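Local coordinates for GTPase activator-like protein (PDB 5HIU) that probably stimulates GTP hydrolysis by a small GTPase as the fungal TSC2 protein, this chain being its helical N-terminal part, at residues Leu145-Ala150 and Asp212-Ile217; Gln186-Val191 and Arg228-Val233; Glu357-Ile362 and Asp387-Cys392; Glu380-Ile385 and Asp449-Phe454. All coordinates share one frame; numbering follows the deposited sequence.

How the interactions relate
Interactions 1 to 3 pair helices and interaction 4 joins the start of helix 383-391 to helix 448-459, all within one elongated, strand-free chain that forms the N-terminal part of TSC2. Interactions 1 and 2 are neighbours, their centres 11 Å apart; their segments alternate along the sequence, and Leu214 CD1 meets Val233 CG1 at 3.3 Å where the two contacts join. Interactions 3 and 4 share helix 383-391, with centres 13 Å apart, and Ala389 CB packs against Phe454 CE1 at 3.9 Å. The two groups stand well apart: the centres of interactions 1 and 3 are about 39 Å from each other, and the nearest atoms of interactions 2 and 3 about 18 Å.

Interaction 1. Residues Leu145-Ala150 and Asp212-Ile217; sequences LWLNQA and DMLLKI
The flat carboxamide of Asn148 meets the bent end of Met213, with OD1 4.0 Å from SD and 4.1 Å from CE. Nearer the backbone, Asn148 CB lies 3.9 Å from the same sulfur, and the two side chains run at about a right angle to each other. The other flat group of segment 145-150, the indole of Trp146, serves a different interface: it packs edge-to-face with Phe115 and touches Leu122 of helix 115-126.

Leu147 fills the middle of the contact. It slides past Met213 in the opposite direction, its CB 3.7 Å and its CD1 3.8 Å from Met213 CG. The methyls then divide between two residues further round the facing helix: CD1 approaches Leu214 CD2 at 4.2 Å, and CD2 approaches Ile217 CD1 at 4.3 Å. Met213 reaches both Leu147 and Asn148 because of its torsions. CG is anti to the backbone N (chi1 -169°), which brings it against Leu147, and a bend at chi2 (63°) swings the sulfur toward Asn148. An unbranched, flexible methionine suits a spacing of 10.3 Å between the axes.

The helices run nearly parallel, 18° between their directions, consistent with alternate helices forming one layer of an alpha-solenoid. Leu147 also packs on Phe188 of helix 179-198, while Leu214 and Ile217 continue onto helix 224-240.

Chemically, the contact is dispersive: branched aliphatic groups and a polarisable thioether meet inside, and at the more accessible border Asn148 sets its CB and amide oxygen beside the sulfur. Cohesion here should therefore depend on fit and burial rather than on directional bonds.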
# COMPACT_ATOMS: atom_id res chain seq x y z
N LEU A 145 -15.52 -5.62 1.09
CA LEU A 145 -16.40 -5.62 2.25
C LEU A 145 -15.62 -6.17 3.45
O LEU A 145 -15.48 -5.52 4.48
CB LEU A 145 -17.62 -6.46 1.94
CG LEU A 145 -18.71 -6.59 3.00
CD1 LEU A 145 -18.91 -5.30 3.78
CD2 LEU A 145 -19.99 -7.06 2.31
N TRP A 146 -15.08 -7.35 3.27
CA TRP A 146 -14.32 -8.02 4.30
C TRP A 146 -13.12 -7.23 4.82
O TRP A 146 -12.74 -7.38 5.98
CB TRP A 146 -13.85 -9.37 3.74
CG TRP A 146 -14.91 -10.40 3.74
CD1 TRP A 146 -16.23 -10.24 4.03
CD2 TRP A 146 -14.72 -11.78 3.45
NE1 TRP A 146 -16.87 -11.45 3.93
CE2 TRP A 146 -15.97 -12.40 3.58
CE3 TRP A 146 -13.62 -12.54 3.10
CZ2 TRP A 146 -16.14 -13.74 3.36
CZ3 TRP A 146 -13.79 -13.87 2.87
CH2 TRP A 146 -15.04 -14.47 3.02
N LEU A 147 -12.51 -6.40 3.98
CA LEU A 147 -11.39 -5.57 4.40
C LEU A 147 -11.86 -4.62 5.47
O LEU A 147 -11.19 -4.44 6.49
CB LEU A 147 -10.85 -4.73 3.25
CG LEU A 147 -9.58 -5.19 2.56
CD1 LEU A 147 -9.27 -4.19 1.46
CD2 LEU A 147 -8.44 -5.28 3.54
N ASN A 148 -12.99 -3.98 5.21
CA ASN A 148 -13.56 -3.03 6.14
C ASN A 148 -13.80 -3.78 7.45
O ASN A 148 -13.27 -3.41 8.49
CB ASN A 148 -14.84 -2.45 5.57
CG ASN A 148 -15.40 -1.29 6.39
OD1 ASN A 148 -14.68 -0.44 6.89
ND2 ASN A 148 -16.71 -1.25 6.49
N GLN A 149 -14.56 -4.87 7.38
CA GLN A 149 -14.82 -5.68 8.55
C GLN A 149 -13.52 -6.01 9.23
O GLN A 149 -13.36 -5.75 10.44
CB GLN A 149 -15.51 -6.99 8.18
CG GLN A 149 -17.01 -6.91 7.97
CD GLN A 149 -17.65 -8.29 7.79
OE1 GLN A 149 -17.11 -9.32 8.25
NE2 GLN A 149 -18.80 -8.31 7.12
N ALA A 150 -12.58 -6.58 8.48
CA ALA A 150 -11.41 -7.20 9.10
C ALA A 150 -10.55 -6.16 9.78
O ALA A 150 -10.12 -6.32 10.92
CB ALA A 150 -10.59 -7.98 8.10
N ASP A 212 -9.50 3.04 -2.09
CA ASP A 212 -9.91 3.88 -0.95
C ASP A 212 -9.71 3.17 0.38
O ASP A 212 -9.19 3.72 1.34
CB ASP A 212 -11.39 4.28 -1.02
CG ASP A 212 -11.70 5.18 -2.17
OD1 ASP A 212 -10.77 5.64 -2.85
OD2 ASP A 212 -12.90 5.44 -2.40
N MET A 213 -10.17 1.93 0.42
CA MET A 213 -10.12 1.15 1.64
C MET A 213 -8.66 0.94 2.11
O MET A 213 -8.37 1.07 3.31
CB MET A 213 -10.80 -0.20 1.37
CG MET A 213 -11.08 -1.07 2.57
SD MET A 213 -12.22 -0.29 3.71
CE MET A 213 -11.13 0.22 5.04
N LEU A 214 -7.76 0.66 1.17
CA LEU A 214 -6.36 0.43 1.52
C LEU A 214 -5.67 1.69 2.02
O LEU A 214 -4.79 1.63 2.88
CB LEU A 214 -5.57 -0.04 0.32
CG LEU A 214 -6.07 -1.29 -0.33
CD1 LEU A 214 -5.61 -1.23 -1.76
CD2 LEU A 214 -5.58 -2.53 0.40
N LEU A 215 -6.06 2.82 1.45
CA LEU A 215 -5.40 4.05 1.81
C LEU A 215 -5.86 4.50 3.18
O LEU A 215 -5.05 5.00 3.96
CB LEU A 215 -5.67 5.12 0.77
CG LEU A 215 -5.14 4.78 -0.61
CD1 LEU A 215 -5.38 5.96 -1.52
CD2 LEU A 215 -3.66 4.38 -0.62
N LYS A 216 -7.14 4.32 3.47
CA LYS A 216 -7.67 4.55 4.82
C LYS A 216 -6.75 3.82 5.81
O LYS A 216 -6.09 4.42 6.66
CB LYS A 216 -9.10 4.00 4.90
CG LYS A 216 -10.01 4.63 5.94
CD LYS A 216 -11.45 4.13 5.76
CE LYS A 216 -12.44 5.28 5.81
NZ LYS A 216 -13.86 4.84 5.87
N ILE A 217 -6.66 2.51 5.63
CA ILE A 217 -5.85 1.69 6.50
C ILE A 217 -4.41 2.18 6.55
O ILE A 217 -3.80 2.19 7.61
CB ILE A 217 -5.93 0.23 6.06
CG1 ILE A 217 -7.36 -0.29 6.28
CG2 ILE A 217 -4.94 -0.63 6.82
CD1 ILE A 217 -7.67 -1.54 5.50

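Interaction 2. Residues Gln186-Val191 and Arg228-Val233; sequences QLFALV and RACIHV
Phe188 presents one side of its ring to helix 224-240, and three residues of segment 228-233 approach from that side. Ala229 comes over the face: its CB sits 3.9 Å from the ring centroid and 29° off the normal, a CH-pi contact, with CD2 the nearest ring carbon at 3.5 Å. Cys230 approaches obliquely, its SG 4.3 Å from the centroid and 49° off the normal; this sulfur-aromatic contact falls at the far end of the ring, where SG lies 3.5 Å from CE1. Val233 CG2 is also oblique, 4.2 Å from Phe188 CD1, and the same methyl meets Val191 CG1 one helical turn further on.

The ring takes this pose because CG is anti to the carbonyl carbon, which sends it out beside the backbone N toward the other helix. Cys230 adopts a similar first torsion, so that SG leans to the ring although its CB does not point straight at segment 186-191. Residue size fits place: the short Ala229 lets the ring lie close where the CA atoms of Phe188 and Ala229 are 6.3 Å apart, the polarisable cysteine sulfur suits an aromatic neighbour, and two valines make a compact, beta-branched filling.

The two helices are almost parallel, 11° apart in direction with axes 9.4 Å from each other, consistent with alternate helices forming one layer in an alpha-solenoid. The opposite side of the Phe188 ring is taken by Leu147 of helix 139-163, while helix 204-219 supports both partners, Leu210 touching Val191, Ile217 touching Cys230 and Leu214 touching Val233.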
# COMPACT_ATOMS: atom_id res chain seq x y z
N GLN A 186 -4.10 -12.36 6.53
CA GLN A 186 -4.40 -13.43 5.63
C GLN A 186 -5.33 -12.96 4.52
O GLN A 186 -5.22 -13.41 3.37
CB GLN A 186 -5.01 -14.58 6.38
CG GLN A 186 -5.20 -15.78 5.48
CD GLN A 186 -5.53 -17.03 6.24
OE1 GLN A 186 -5.70 -17.01 7.45
NE2 GLN A 186 -5.61 -18.14 5.52
N LEU A 187 -6.21 -12.02 4.88
CA LEU A 187 -7.07 -11.39 3.92
C LEU A 187 -6.29 -10.51 2.93
O LEU A 187 -6.53 -10.58 1.71
CB LEU A 187 -8.15 -10.58 4.65
CG LEU A 187 -9.14 -9.77 3.83
CD1 LEU A 187 -9.98 -10.62 2.90
CD2 LEU A 187 -10.04 -9.03 4.79
N PHE A 188 -5.38 -9.67 3.43
CA PHE A 188 -4.50 -8.88 2.56
C PHE A 188 -3.78 -9.83 1.59
O PHE A 188 -3.74 -9.58 0.38
CB PHE A 188 -3.39 -8.13 3.35
CG PHE A 188 -3.84 -6.85 4.00
CD1 PHE A 188 -4.41 -5.85 3.28
CD2 PHE A 188 -3.59 -6.63 5.36
CE1 PHE A 188 -4.78 -4.67 3.88
CE2 PHE A 188 -3.96 -5.45 5.97
CZ PHE A 188 -4.56 -4.48 5.23
N ALA A 189 -3.21 -10.90 2.12
CA ALA A 189 -2.58 -11.89 1.24
C ALA A 189 -3.58 -12.34 0.17
O ALA A 189 -3.24 -12.39 -1.00
CB ALA A 189 -2.06 -13.10 2.02
N LEU A 190 -4.82 -12.61 0.56
CA LEU A 190 -5.83 -13.08 -0.39
C LEU A 190 -6.18 -12.04 -1.43
O LEU A 190 -6.42 -12.37 -2.57
CB LEU A 190 -7.12 -13.50 0.32
CG LEU A 190 -8.15 -14.24 -0.51
CD1 LEU A 190 -7.61 -15.56 -1.00
CD2 LEU A 190 -9.40 -14.48 0.32
N VAL A 191 -6.22 -10.79 -1.02
CA VAL A 191 -6.57 -9.70 -1.92
C VAL A 191 -5.44 -9.52 -2.94
O VAL A 191 -5.68 -9.34 -4.13
CB VAL A 191 -6.78 -8.38 -1.16
CG1 VAL A 191 -6.97 -7.24 -2.12
CG2 VAL A 191 -7.95 -8.46 -0.23
N ARG A 228 2.89 -2.57 5.21
CA ARG A 228 3.67 -3.38 4.30
C ARG A 228 2.66 -4.06 3.40
O ARG A 228 2.80 -4.09 2.19
CB ARG A 228 4.54 -4.38 5.06
CG ARG A 228 5.22 -5.40 4.18
CD ARG A 228 6.09 -6.35 4.99
NE ARG A 228 7.45 -5.84 5.15
CZ ARG A 228 7.89 -5.10 6.17
NH1 ARG A 228 7.09 -4.76 7.18
NH2 ARG A 228 9.15 -4.70 6.18
N ALA A 229 1.60 -4.57 4.02
CA ALA A 229 0.62 -5.37 3.32
C ALA A 229 -0.13 -4.53 2.29
O ALA A 229 -0.27 -4.96 1.16
CB ALA A 229 -0.36 -6.03 4.30
N CYS A 230 -0.58 -3.34 2.68
CA CYS A 230 -1.27 -2.44 1.76
C CYS A 230 -0.41 -1.98 0.61
O CYS A 230 -0.91 -1.77 -0.49
CB CYS A 230 -1.76 -1.20 2.50
SG CYS A 230 -3.02 -1.60 3.69
N ILE A 231 0.89 -1.82 0.84
CA ILE A 231 1.79 -1.47 -0.25
C ILE A 231 1.83 -2.60 -1.25
O ILE A 231 1.81 -2.38 -2.46
CB ILE A 231 3.21 -1.19 0.26
CG1 ILE A 231 3.24 0.14 0.99
CG2 ILE A 231 4.22 -1.14 -0.88
CD1 ILE A 231 4.43 0.26 1.92
N HIS A 232 1.92 -3.82 -0.75
CA HIS A 232 1.95 -4.98 -1.63
C HIS A 232 0.64 -5.12 -2.38
O HIS A 232 0.67 -5.48 -3.55
CB HIS A 232 2.37 -6.24 -0.87
CG HIS A 232 3.75 -6.12 -0.30
ND1 HIS A 232 4.81 -5.61 -1.03
CD2 HIS A 232 4.23 -6.35 0.95
CE1 HIS A 232 5.89 -5.57 -0.27
NE2 HIS A 232 5.57 -6.02 0.93
N VAL A 233 -0.48 -4.74 -1.77
CA VAL A 233 -1.74 -4.78 -2.50
C VAL A 233 -1.68 -3.81 -3.66
O VAL A 233 -2.09 -4.13 -4.76
CB VAL A 233 -2.94 -4.54 -1.59
CG1 VAL A 233 -4.16 -4.11 -2.40
CG2 VAL A 233 -3.25 -5.79 -0.80

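Interaction 3. Residues Glu357-Ile362 and Asp387-Cys392; sequences EILRLI and DVAAQC
Cys392 and Val388, one turn apart on their segment, receive Ile358, Leu359 and Ile362. Ile358 touches both: its CB is 3.6 Å from Cys392 SG, while its CG2 methyl lies 3.7 Å from Val388 CG1, the isoleucine and valine crossing at about a right angle. Leu359 meets the CB of Cys392 with its CG, 3.5 Å away, and its CD2 also rests 3.6 Å from the carbonyl oxygen of Ala389. Ile362 extends CD1 to Val388 CG1 at 4.1 Å and, at a similar distance, to the backbone N of Ala389.

Torsions place these groups. In Val388, CG1 is anti to the backbone N (chi1 176°), turning that methyl toward both isoleucines. Leu359 CB is not aimed at the partner, but the end of the side chain comes nearer, CG being anti to the carbonyl carbon (chi1 -74°). Small Ala389 lets the chains come near, Leu359 and Ala389 having CA atoms 6.3 Å apart. The helices run roughly antiparallel, their directions 143° apart.

Further out, the interface is held from several sides. Leu316 of helix 302-322 and Val346 of helix 336-348 back Ile358, Ser347 touches Cys392, and Leu430 of helix 423-441 packs on Ala389. On helix 352-366 itself, a salt bridge joins Arg360 NH2 to Glu357 OE2, weak as a hydrogen bond, and lies away from the contact.

All six touching residues are buried, and their chemistry is aliphatic apart from one thiol. The side chains pack by van der Waals contact, so the hydrophobic effect probably supplies most of the cohesion between these roughly antiparallel helices.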
# COMPACT_ATOMS: atom_id res chain seq x y z
N GLU A 357 16.07 19.03 3.78
CA GLU A 357 15.61 18.20 2.64
C GLU A 357 15.68 18.96 1.32
O GLU A 357 16.33 18.49 0.37
CB GLU A 357 14.20 17.64 2.86
CG GLU A 357 14.13 16.57 3.93
CD GLU A 357 15.13 15.43 3.69
OE1 GLU A 357 14.85 14.53 2.84
OE2 GLU A 357 16.19 15.43 4.36
N ILE A 358 15.04 20.13 1.26
CA ILE A 358 15.20 21.03 0.11
C ILE A 358 16.64 20.99 -0.38
O ILE A 358 16.89 20.78 -1.56
CB ILE A 358 14.86 22.50 0.45
CG1 ILE A 358 13.39 22.67 0.86
CG2 ILE A 358 15.17 23.39 -0.75
CD1 ILE A 358 12.40 22.67 -0.28
N LEU A 359 17.57 21.20 0.54
CA LEU A 359 18.98 21.16 0.24
C LEU A 359 19.41 19.79 -0.24
O LEU A 359 20.13 19.67 -1.24
CB LEU A 359 19.83 21.54 1.47
CG LEU A 359 19.91 23.00 1.93
CD1 LEU A 359 20.96 23.17 3.03
CD2 LEU A 359 20.21 23.94 0.77
N ARG A 360 19.00 18.74 0.46
CA ARG A 360 19.47 17.38 0.13
C ARG A 360 19.11 17.02 -1.30
O ARG A 360 19.89 16.40 -2.01
CB ARG A 360 18.98 16.33 1.15
CG ARG A 360 19.09 14.88 0.67
CD ARG A 360 19.54 13.85 1.70
NE ARG A 360 18.74 13.89 2.93
CZ ARG A 360 19.24 14.00 4.16
NH1 ARG A 360 20.56 14.02 4.38
NH2 ARG A 360 18.41 14.05 5.20
N LEU A 361 17.93 17.45 -1.73
CA LEU A 361 17.49 17.29 -3.11
C LEU A 361 18.46 18.02 -4.03
O LEU A 361 19.11 17.40 -4.89
CB LEU A 361 16.07 17.85 -3.29
CG LEU A 361 15.34 17.50 -4.58
CD1 LEU A 361 13.84 17.52 -4.35
CD2 LEU A 361 15.70 18.42 -5.74
N ILE A 362 18.61 19.31 -3.79
CA ILE A 362 19.50 20.15 -4.60
C ILE A 362 20.90 19.54 -4.59
O ILE A 362 21.54 19.46 -5.63
CB ILE A 362 19.51 21.62 -4.12
CG1 ILE A 362 18.11 22.25 -4.29
CG2 ILE A 362 20.51 22.44 -4.92
CD1 ILE A 362 17.97 23.63 -3.66
N ASP A 387 19.24 30.53 -5.59
CA ASP A 387 18.50 31.46 -4.73
C ASP A 387 17.69 30.69 -3.70
O ASP A 387 17.65 31.08 -2.53
CB ASP A 387 17.61 32.41 -5.56
N VAL A 388 17.07 29.58 -4.13
CA VAL A 388 16.41 28.66 -3.20
C VAL A 388 17.43 28.12 -2.20
O VAL A 388 17.22 28.18 -0.99
CB VAL A 388 15.76 27.45 -3.89
CG1 VAL A 388 15.19 26.50 -2.84
CG2 VAL A 388 14.66 27.88 -4.85
N ALA A 389 18.54 27.61 -2.72
CA ALA A 389 19.55 27.02 -1.87
C ALA A 389 19.90 27.94 -0.73
O ALA A 389 20.04 27.48 0.40
CB ALA A 389 20.80 26.70 -2.67
N ALA A 390 20.03 29.23 -1.03
CA ALA A 390 20.45 30.23 -0.05
C ALA A 390 19.38 30.44 1.00
O ALA A 390 19.67 30.52 2.20
CB ALA A 390 20.77 31.55 -0.74
N GLN A 391 18.13 30.52 0.56
CA GLN A 391 17.00 30.60 1.48
C GLN A 391 17.03 29.49 2.54
O GLN A 391 16.67 29.73 3.68
CB GLN A 391 15.69 30.55 0.70
CG GLN A 391 14.49 31.01 1.51
CD GLN A 391 13.50 31.83 0.70
OE1 GLN A 391 13.73 32.10 -0.48
NE2 GLN A 391 12.41 32.24 1.33
N CYS A 392 17.49 28.29 2.17
CA CYS A 392 17.68 27.20 3.14
C CYS A 392 18.85 27.45 4.10
O CYS A 392 18.96 26.78 5.13
CB CYS A 392 17.93 25.85 2.44
SG CYS A 392 16.80 25.50 1.09

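Interaction 4. Residues Glu380-Ile385 and Asp449-Phe454; sequences EHWEPI and DDCMKF
One carboxylate oxygen, Asp450 OD2, accepts two consecutive backbone N-H groups from a different part of the chain. Glu383 N reaches it at 3.0 Å and Trp382 N at 3.4 Å; both bonds are weak, bent to about 130° at the hydrogen. Because these amides lie near the start of helix 383-391, the positive end of that helix may favour the charged carboxylate. Aspartate suits the place, its short side chain bringing the acceptor within reach of both amides. Glu383 CB leans on the same oxygen, while its own carboxylate OE1 stays 4.5 Å from Asp450 OD1; any repulsion between the two may be eased by Arg457, which forms a salt bridge with Glu383.

Beside it, Cys451 SG lies in the plane of the Trp382 ring at its edge, 3.7 Å from CZ3, a sulfur-aromatic contact 83° off the normal. The indole NE1 bonds to Leu377 O.

Around this partly buried joint, Phe366 meets Trp382 edge-to-face, Ile438 of helix 423-441 covers Cys451, and Phe454 stacks on Phe386, fastening helix 448-459 to helix 383-391 near the chain's C-terminal end.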
# COMPACT_ATOMS: atom_id res chain seq x y z
N GLU A 380 21.22 24.95 -18.33
CA GLU A 380 20.25 25.79 -17.62
C GLU A 380 20.86 26.83 -16.70
O GLU A 380 21.94 26.65 -16.17
CB GLU A 380 19.36 24.88 -16.78
CG GLU A 380 18.77 23.70 -17.53
CD GLU A 380 17.51 24.04 -18.31
OE1 GLU A 380 16.86 25.06 -18.00
OE2 GLU A 380 17.16 23.25 -19.22
N HIS A 381 20.13 27.93 -16.50
CA HIS A 381 20.50 28.97 -15.55
C HIS A 381 20.41 28.45 -14.12
O HIS A 381 19.40 27.86 -13.75
CB HIS A 381 19.57 30.17 -15.67
CG HIS A 381 19.57 30.80 -17.03
ND1 HIS A 381 20.56 31.67 -17.45
CD2 HIS A 381 18.70 30.69 -18.07
CE1 HIS A 381 20.31 32.06 -18.69
NE2 HIS A 381 19.19 31.48 -19.08
N TRP A 382 21.45 28.68 -13.31
CA TRP A 382 21.51 28.12 -11.96
C TRP A 382 21.19 29.11 -10.85
O TRP A 382 21.09 28.71 -9.68
CB TRP A 382 22.88 27.45 -11.71
CG TRP A 382 23.12 26.20 -12.51
CD1 TRP A 382 22.22 25.55 -13.31
CD2 TRP A 382 24.32 25.40 -12.54
NE1 TRP A 382 22.79 24.43 -13.86
CE2 TRP A 382 24.08 24.31 -13.40
CE3 TRP A 382 25.57 25.50 -11.93
CZ2 TRP A 382 25.04 23.34 -13.68
CZ3 TRP A 382 26.53 24.54 -12.21
CH2 TRP A 382 26.25 23.47 -13.08
N GLU A 383 21.03 30.40 -11.19
CA GLU A 383 20.64 31.41 -10.20
C GLU A 383 19.34 31.03 -9.52
O GLU A 383 19.28 30.99 -8.28
CB GLU A 383 20.49 32.81 -10.83
CG GLU A 383 19.94 33.86 -9.86
CD GLU A 383 20.33 35.29 -10.24
OE1 GLU A 383 21.21 35.88 -9.56
OE2 GLU A 383 19.77 35.82 -11.22
N PRO A 384 18.29 30.72 -10.31
CA PRO A 384 17.04 30.42 -9.63
C PRO A 384 17.25 29.39 -8.52
O PRO A 384 16.86 29.65 -7.38
CB PRO A 384 16.15 29.87 -10.76
CG PRO A 384 16.76 30.38 -12.03
CD PRO A 384 18.23 30.44 -11.76
N ILE A 385 17.92 28.28 -8.85
CA ILE A 385 18.16 27.19 -7.88
C ILE A 385 19.06 27.65 -6.77
O ILE A 385 18.82 27.33 -5.61
CB ILE A 385 18.77 25.93 -8.51
CG1 ILE A 385 17.76 25.29 -9.44
CG2 ILE A 385 19.12 24.89 -7.45
CD1 ILE A 385 18.28 24.14 -10.26
N ASP A 449 29.50 31.88 -13.41
CA ASP A 449 29.29 33.20 -12.78
C ASP A 449 28.13 33.12 -11.78
O ASP A 449 28.18 33.75 -10.72
CB ASP A 449 29.04 34.30 -13.82
N ASP A 450 27.10 32.33 -12.11
CA ASP A 450 26.03 32.03 -11.15
C ASP A 450 26.58 31.21 -9.97
O ASP A 450 26.24 31.48 -8.81
CB ASP A 450 24.85 31.30 -11.82
CG ASP A 450 23.82 32.26 -12.42
OD1 ASP A 450 23.96 33.50 -12.23
OD2 ASP A 450 22.86 31.78 -13.08
N CYS A 451 27.45 30.24 -10.27
CA CYS A 451 28.14 29.50 -9.22
C CYS A 451 28.82 30.47 -8.27
O CYS A 451 28.65 30.42 -7.05
CB CYS A 451 29.19 28.56 -9.80
SG CYS A 451 28.56 26.97 -10.38
N MET A 452 29.58 31.38 -8.86
CA MET A 452 30.39 32.30 -8.08
C MET A 452 29.58 33.26 -7.22
O MET A 452 29.91 33.47 -6.06
CB MET A 452 31.32 33.05 -9.02
CG MET A 452 32.59 32.28 -9.31
SD MET A 452 33.90 32.73 -8.15
CE MET A 452 34.71 31.16 -7.88
N LYS A 453 28.53 33.83 -7.79
CA LYS A 453 27.67 34.74 -7.03
C LYS A 453 27.08 34.02 -5.82
O LYS A 453 27.04 34.58 -4.71
CB LYS A 453 26.56 35.29 -7.92
CG LYS A 453 27.08 36.30 -8.93
CD LYS A 453 25.99 36.72 -9.90
CE LYS A 453 26.55 37.56 -11.04
NZ LYS A 453 25.49 37.93 -12.02
N PHE A 454 26.64 32.78 -6.03
CA PHE A 454 26.10 31.96 -4.95
C PHE A 454 27.09 31.77 -3.78
O PHE A 454 26.72 31.96 -2.63
CB PHE A 454 25.62 30.59 -5.47
CG PHE A 454 25.44 29.57 -4.38
CD1 PHE A 454 24.32 29.58 -3.57
CD2 PHE A 454 26.42 28.62 -4.14
CE1 PHE A 454 24.17 28.66 -2.55
CE2 PHE A 454 26.27 27.69 -3.12
CZ PHE A 454 25.15 27.71 -2.33